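Local coordinates for putative L-alanine-DL-glutamate epimerase (Burkholderia xenovorans, PDB 3GO2), which probably acts as a magnesium-dependent racemase or epimerase of the mandelate racemase/muconate lactonizing enzyme family, its exact substrate not being established, at residues A[71-76]-A[273-278]; A[18-23]-A[350-355]. All coordinates share one frame; numbering follows the deposited sequence.

Interaction 1 of 2, residues A[71-76]-A[273-278]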
loop_
_atom_site.group_PDB
_atom_site.type_symbol
_atom_site.label_atom_id
_atom_site.label_comp_id
_atom_site.label_asym_id
_atom_site.label_seq_id
_atom_site.Cartn_x
_atom_site.Cartn_y
_atom_site.Cartn_z
ATOM N N GLU A 71 27.348 -23.557 -0.426
ATOM C CA GLU A 71 27.440 -24.523 -1.532
ATOM C C GLU A 71 26.201 -25.409 -1.588
ATOM O O GLU A 71 25.651 -25.686 -2.665
ATOM C CB GLU A 71 28.685 -25.382 -1.363
ATOM C CG GLU A 71 28.874 -26.376 -2.520
ATOM C CD GLU A 71 30.132 -27.229 -2.379
ATOM O OE1 GLU A 71 30.518 -27.574 -1.263
ATOM O OE2 GLU A 71 30.711 -27.579 -3.412
ATOM N N ALA A 72 25.767 -25.870 -0.424
ATOM C CA ALA A 72 24.590 -26.718 -0.326
ATOM C C ALA A 72 23.332 -26.015 -0.826
ATOM O O ALA A 72 22.526 -26.629 -1.490
ATOM C CB ALA A 72 24.392 -27.235 1.109
ATOM N N TYR A 73 23.189 -24.743 -0.489
ATOM C CA TYR A 73 22.054 -23.956 -0.940
ATOM C C TYR A 73 22.073 -23.872 -2.462
ATOM O O TYR A 73 21.031 -24.055 -3.105
ATOM C CB TYR A 73 22.133 -22.572 -0.316
ATOM C CG TYR A 73 20.950 -21.702 -0.704
ATOM C CD1 TYR A 73 19.652 -22.088 -0.412
ATOM C CD2 TYR A 73 21.139 -20.505 -1.363
ATOM C CE1 TYR A 73 18.553 -21.279 -0.766
ATOM C CE2 TYR A 73 20.047 -19.708 -1.739
ATOM C CZ TYR A 73 18.773 -20.098 -1.429
ATOM O OH TYR A 73 17.726 -19.286 -1.778
ATOM N N CYS A 74 23.259 -23.647 -3.038
ATOM C CA CYS A 74 23.412 -23.625 -4.491
ATOM C C CYS A 74 22.970 -24.955 -5.106
ATOM O O CYS A 74 22.194 -24.973 -6.069
ATOM C CB CYS A 74 24.851 -23.332 -4.900
ATOM S SG CYS A 74 25.425 -21.647 -4.621
ATOM N N LEU A 75 23.459 -26.062 -4.541
ATOM C CA LEU A 75 23.242 -27.378 -5.119
ATOM C C LEU A 75 21.794 -27.819 -5.058
ATOM O O LEU A 75 21.370 -28.637 -5.878
ATOM C CB LEU A 75 24.100 -28.425 -4.408
ATOM C CG LEU A 75 25.603 -28.255 -4.554
ATOM C CD1 LEU A 75 26.328 -29.319 -3.681
ATOM C CD2 LEU A 75 26.027 -28.308 -6.035
ATOM N N THR A 76 21.041 -27.301 -4.093
ATOM C CA THR A 76 19.661 -27.700 -3.906
ATOM C C THR A 76 18.686 -26.541 -4.083
ATOM O O THR A 76 17.517 -26.675 -3.722
ATOM C CB THR A 76 19.449 -28.321 -2.516
ATOM O OG1 THR A 76 19.830 -27.384 -1.499
ATOM C CG2 THR A 76 20.269 -29.610 -2.393
ATOM N N GLY A 273 14.680 -19.802 7.178
ATOM C CA GLY A 273 15.440 -18.641 6.761
ATOM C C GLY A 273 14.714 -17.332 6.913
ATOM O O GLY A 273 13.505 -17.284 7.027
ATOM N N ILE A 274 15.474 -16.251 6.877
ATOM C CA ILE A 274 14.863 -14.940 6.903
ATOM C C ILE A 274 13.803 -14.815 5.800
ATOM O O ILE A 274 12.731 -14.248 6.026
ATOM C CB ILE A 274 15.917 -13.837 6.766
ATOM C CG1 ILE A 274 16.774 -13.735 8.040
ATOM C CG2 ILE A 274 15.223 -12.480 6.412
ATOM C CD1 ILE A 274 17.875 -12.723 7.927
ATOM N N ARG A 275 14.073 -15.366 4.611
ATOM C CA ARG A 275 13.117 -15.235 3.502
ATOM C C ARG A 275 11.684 -15.709 3.847
ATOM O O ARG A 275 10.706 -15.079 3.432
ATOM C CB ARG A 275 13.573 -16.001 2.252
ATOM C CG ARG A 275 14.756 -15.431 1.519
ATOM C CD ARG A 275 15.062 -16.295 0.284
ATOM N NE ARG A 275 16.156 -15.780 -0.558
ATOM C CZ ARG A 275 17.446 -16.052 -0.408
ATOM N NH1 ARG A 275 17.886 -16.851 0.574
ATOM N NH2 ARG A 275 18.327 -15.517 -1.253
ATOM N N GLU A 276 11.549 -16.832 4.556
ATOM C CA GLU A 276 10.212 -17.355 4.856
ATOM C C GLU A 276 9.561 -16.626 6.026
ATOM O O GLU A 276 8.341 -16.539 6.082
ATOM C CB GLU A 276 10.220 -18.861 5.098
ATOM C CG GLU A 276 10.484 -19.660 3.824
ATOM C CD GLU A 276 10.292 -21.157 4.008
ATOM O OE1 GLU A 276 9.859 -21.578 5.114
ATOM O OE2 GLU A 276 10.591 -21.916 3.043
ATOM N N PHE A 277 10.373 -16.095 6.943
ATOM C CA PHE A 277 9.840 -15.375 8.098
ATOM C C PHE A 277 9.361 -13.989 7.677
ATOM O O PHE A 277 8.402 -13.462 8.249
ATOM C CB PHE A 277 10.897 -15.230 9.200
ATOM C CG PHE A 277 11.078 -16.455 10.077
ATOM C CD1 PHE A 277 10.568 -16.455 11.375
ATOM C CD2 PHE A 277 11.738 -17.593 9.637
ATOM C CE1 PHE A 277 10.726 -17.570 12.231
ATOM C CE2 PHE A 277 11.900 -18.692 10.480
ATOM C CZ PHE A 277 11.377 -18.675 11.761
ATOM N N LYS A 278 10.041 -13.403 6.693
ATOM C CA LYS A 278 9.846 -12.009 6.328
ATOM C C LYS A 278 8.394 -11.638 6.040
ATOM O O LYS A 278 7.937 -10.624 6.555
ATOM C CB LYS A 278 10.767 -11.626 5.172
ATOM C CG LYS A 278 10.550 -10.210 4.615
ATOM C CD LYS A 278 11.571 -9.895 3.518
ATOM C CE LYS A 278 11.033 -8.895 2.512
ATOM N NZ LYS A 278 10.611 -7.575 3.143
#
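One face of the Arg-275 guanidinium carries the phenol oxygen of Tyr-73: OH sits 3.4 Å above that plane, displaced toward its rim. The nearest guanidinium atom to Tyr-73 OH is Arg-275 NH1, at 3.4 Å. The tyrosine ring and the guanidinium are tilted by 24° from one another, and NH1 meets the ring obliquely, 3.9 Å from Tyr-73 CZ. Because the hydroxyl lies over the flat group, the N-H bonds do not aim at it, and the pair is a polar touch without a hydrogen bond.

Two long side chains span the gap, since the nearest CA atoms of the two segments, those of Tyr-73 and Gly-273, are 11.5 Å apart. The tyrosine leaves helix 65-76 with CG anti to the backbone N (chi1 -178°), which sends the ring out from the helix toward the arginine. The arginine comes from the opposite direction, its chain extended from CG to NE, which brings a face of the guanidinium against the tyrosine oxygen. Only 75 Å² is buried between the segments.

Helix 65-76 belongs to the N-terminal capping domain of this enolase-superfamily enzyme, and helix 273-282 to its barrel domain, so the contact bridges the two domains at the surface. At the end of the 71-76 segment Thr-76 OG1 bonds back to Ala-72 O at 2.8 Å; that oxygen takes Thr-76 N from the other face of its carbonyl plane. Tyr-73 also packs on Tyr-249 of a second subunit, a residue seen to bind magnesium.

The stronger polar partner of Arg-275 is Asp-312 of a third subunit, which forms a salt bridge with NH2. That carboxylate probably governs how the guanidinium is turned, while the tyrosine oxygen, able to offer electron density to a cationic face, adds at most a modest electrostatic attraction.

Interaction 2 of 2, residues A[18-23]-A[350-355]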
loop_
_atom_site.group_PDB
_atom_site.type_symbol
_atom_site.label_atom_id
_atom_site.label_comp_id
_atom_site.label_asym_id
_atom_site.label_seq_id
_atom_site.Cartn_x
_atom_site.Cartn_y
_atom_site.Cartn_z
ATOM N N ARG A 18 8.096 -42.764 17.876
ATOM C CA ARG A 18 8.837 -42.151 16.823
ATOM C C ARG A 18 10.293 -42.599 16.992
ATOM O O ARG A 18 10.632 -43.281 17.949
ATOM C CB ARG A 18 8.736 -40.622 16.909
ATOM C CG ARG A 18 9.219 -40.088 18.240
ATOM C CD ARG A 18 9.141 -38.565 18.315
ATOM N NE ARG A 18 9.520 -38.108 19.656
ATOM C CZ ARG A 18 9.622 -36.832 20.016
ATOM N NH1 ARG A 18 9.355 -35.855 19.140
ATOM N NH2 ARG A 18 9.974 -36.529 21.265
ATOM N N ASN A 19 11.149 -42.185 16.070
ATOM C CA ASN A 19 12.568 -42.441 16.195
ATOM C C ASN A 19 13.321 -41.153 16.419
ATOM O O ASN A 19 12.832 -40.066 16.081
ATOM C CB ASN A 19 13.088 -43.083 14.924
ATOM C CG ASN A 19 12.464 -44.440 14.678
ATOM O OD1 ASN A 19 12.299 -45.222 15.616
ATOM N ND2 ASN A 19 12.127 -44.726 13.427
ATOM N N TYR A 20 14.526 -41.285 16.948
ATOM C CA TYR A 20 15.479 -40.184 16.930
ATOM C C TYR A 20 16.464 -40.428 15.816
ATOM O O TYR A 20 16.774 -41.565 15.517
ATOM C CB TYR A 20 16.281 -40.122 18.206
ATOM C CG TYR A 20 15.552 -39.732 19.462
ATOM C CD1 TYR A 20 14.381 -38.964 19.450
ATOM C CD2 TYR A 20 16.099 -40.056 20.696
ATOM C CE1 TYR A 20 13.764 -38.602 20.617
ATOM C CE2 TYR A 20 15.483 -39.681 21.856
ATOM C CZ TYR A 20 14.323 -38.952 21.812
ATOM O OH TYR A 20 13.738 -38.574 23.003
ATOM N N HIS A 21 16.979 -39.356 15.225
ATOM C CA HIS A 21 18.019 -39.448 14.226
ATOM C C HIS A 21 19.193 -38.539 14.568
ATOM O O HIS A 21 19.012 -37.491 15.169
ATOM C CB HIS A 21 17.491 -39.027 12.849
ATOM C CG HIS A 21 16.321 -39.826 12.373
ATOM N ND1 HIS A 21 16.441 -40.785 11.388
ATOM C CD2 HIS A 21 15.007 -39.776 12.697
ATOM C CE1 HIS A 21 15.251 -41.307 11.139
ATOM N NE2 HIS A 21 14.365 -40.719 11.921
ATOM N N PHE A 22 20.382 -38.933 14.125
ATOM C CA PHE A 22 21.607 -38.204 14.439
ATOM C C PHE A 22 22.510 -38.133 13.248
ATOM O O PHE A 22 22.520 -39.066 12.433
ATOM C CB PHE A 22 22.370 -38.881 15.601
ATOM C CG PHE A 22 21.535 -39.127 16.795
ATOM C CD1 PHE A 22 21.307 -38.120 17.709
ATOM C CD2 PHE A 22 20.930 -40.354 17.007
ATOM C CE1 PHE A 22 20.484 -38.342 18.813
ATOM C CE2 PHE A 22 20.124 -40.577 18.114
ATOM C CZ PHE A 22 19.892 -39.577 18.999
ATOM N N VAL A 23 23.227 -37.016 13.141
ATOM C CA VAL A 23 24.383 -36.865 12.235
ATOM C C VAL A 23 25.656 -36.974 13.075
ATOM O O VAL A 23 25.768 -36.368 14.137
ATOM C CB VAL A 23 24.394 -35.525 11.486
ATOM C CG1 VAL A 23 25.664 -35.376 10.615
ATOM C CG2 VAL A 23 23.136 -35.409 10.616
ATOM N N ALA A 350 11.829 -43.724 29.274
ATOM C CA ALA A 350 12.520 -44.439 30.339
ATOM C C ALA A 350 13.998 -44.698 30.026
ATOM O O ALA A 350 14.823 -44.779 30.939
ATOM C CB ALA A 350 11.789 -45.744 30.629
ATOM N N TRP A 351 14.334 -44.802 28.749
ATOM C CA TRP A 351 15.721 -45.020 28.324
ATOM C C TRP A 351 16.439 -43.764 27.803
ATOM O O TRP A 351 17.544 -43.839 27.272
ATOM C CB TRP A 351 15.788 -46.152 27.293
ATOM C CG TRP A 351 15.075 -45.900 26.013
ATOM C CD1 TRP A 351 15.617 -45.378 24.873
ATOM C CD2 TRP A 351 13.692 -46.148 25.720
ATOM N NE1 TRP A 351 14.682 -45.331 23.888
ATOM C CE2 TRP A 351 13.483 -45.776 24.374
ATOM C CE3 TRP A 351 12.612 -46.648 26.459
ATOM C CZ2 TRP A 351 12.243 -45.868 23.751
ATOM C CZ3 TRP A 351 11.364 -46.752 25.831
ATOM C CH2 TRP A 351 11.196 -46.362 24.490
ATOM N N GLU A 352 15.821 -42.594 27.964
ATOM C CA GLU A 352 16.413 -41.382 27.397
ATOM C C GLU A 352 17.841 -41.148 27.892
ATOM O O GLU A 352 18.736 -40.823 27.105
ATOM C CB GLU A 352 15.558 -40.167 27.746
ATOM C CG GLU A 352 16.023 -38.829 27.156
ATOM C CD GLU A 352 15.685 -38.663 25.697
ATOM O OE1 GLU A 352 14.879 -39.471 25.168
ATOM O OE2 GLU A 352 16.225 -37.703 25.079
ATOM N N ASP A 353 18.068 -41.280 29.196
ATOM C CA ASP A 353 19.370 -40.903 29.728
ATOM C C ASP A 353 20.475 -41.883 29.276
ATOM O O ASP A 353 21.631 -41.477 29.194
ATOM C CB ASP A 353 19.336 -40.742 31.253
ATOM C CG ASP A 353 18.537 -39.505 31.710
ATOM O OD1 ASP A 353 18.025 -38.701 30.867
ATOM O OD2 ASP A 353 18.410 -39.333 32.939
ATOM N N GLU A 354 20.107 -43.126 28.966
ATOM C CA GLU A 354 21.031 -44.116 28.396
ATOM C C GLU A 354 21.624 -43.650 27.068
ATOM O O GLU A 354 22.757 -43.986 26.747
ATOM C CB GLU A 354 20.281 -45.461 28.188
ATOM C CG GLU A 354 21.130 -46.685 27.803
ATOM C CD GLU A 354 20.286 -47.877 27.282
ATOM O OE1 GLU A 354 19.050 -47.899 27.489
ATOM O OE2 GLU A 354 20.864 -48.793 26.643
ATOM N N LEU A 355 20.838 -42.900 26.292
ATOM C CA LEU A 355 21.203 -42.569 24.912
ATOM C C LEU A 355 22.228 -41.468 24.815
ATOM O O LEU A 355 22.835 -41.303 23.757
ATOM C CB LEU A 355 19.962 -42.132 24.121
ATOM C CG LEU A 355 18.890 -43.202 23.935
ATOM C CD1 LEU A 355 17.623 -42.572 23.369
ATOM C CD2 LEU A 355 19.394 -44.322 23.041
#
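Strand residues 19-23 and the short, weakly bonded helical turn at 352-355 stand well apart, Tyr-20 CA and Leu-355 CA being 10.1 Å from each other, and it is side chains that span the distance. Tyr-20 does most of the work. Its hydroxyl donates a short hydrogen bond of 2.6 Å from OH to Glu-352 OE1, and the acceptor lies in the plane of the ring, at its edge. The carboxylate stands almost upright to that ring, the planes 84° apart; OE1 is met on its syn side, with the hydroxyl 19° out of the carboxylate plane. A bend at chi2 (77°) folds the glutamate chain and brings its acid group round to the tyrosine.

Strand 19-27 is the middle strand of the three-stranded antiparallel sheet in the N-terminal domain of the enolase superfamily, whereas 350-355 comes from the C-terminal part of the chain, where it follows strand 342-344. The buried bond therefore ties the capping domain's sheet to a late segment of the chain.

Beside the polar pair, Leu-355 sets its CD1 methyl against the rim of the same ring, 3.9 Å from Tyr-20 CE2 and 4.0 Å from Tyr-20 CD2. The other oxygen of the glutamate is also engaged: OE2 forms a salt bridge with Arg-348 and accepts a hydrogen bond from the backbone N of His-323. With both oxygens held, the carboxylate has little freedom to rotate, and the neighbouring arginine would be expected to help keep it ionised in this buried setting.

Overall arrangement
Both contacts join the N-terminal capping domain to the C-terminal part of the chain, but at separate places: their centres lie 29 Å apart and their nearest atoms about 13 Å, without touching. In sequence, interaction 1 is nested within the loop that interaction 2 closes. Interaction 1 is at the surface, where other subunits gather; the side chain of Tyr-73 is about 9 Å from a bound magnesium ion, and Glu-276 belongs to a further magnesium site seen for this protein but not occupied in this chain. Interaction 2 is buried, and the side chain of Tyr-20 is about 11 Å from that of His-125, which binds 2-oxoglutarate in a structure of this protein, though not in this chain.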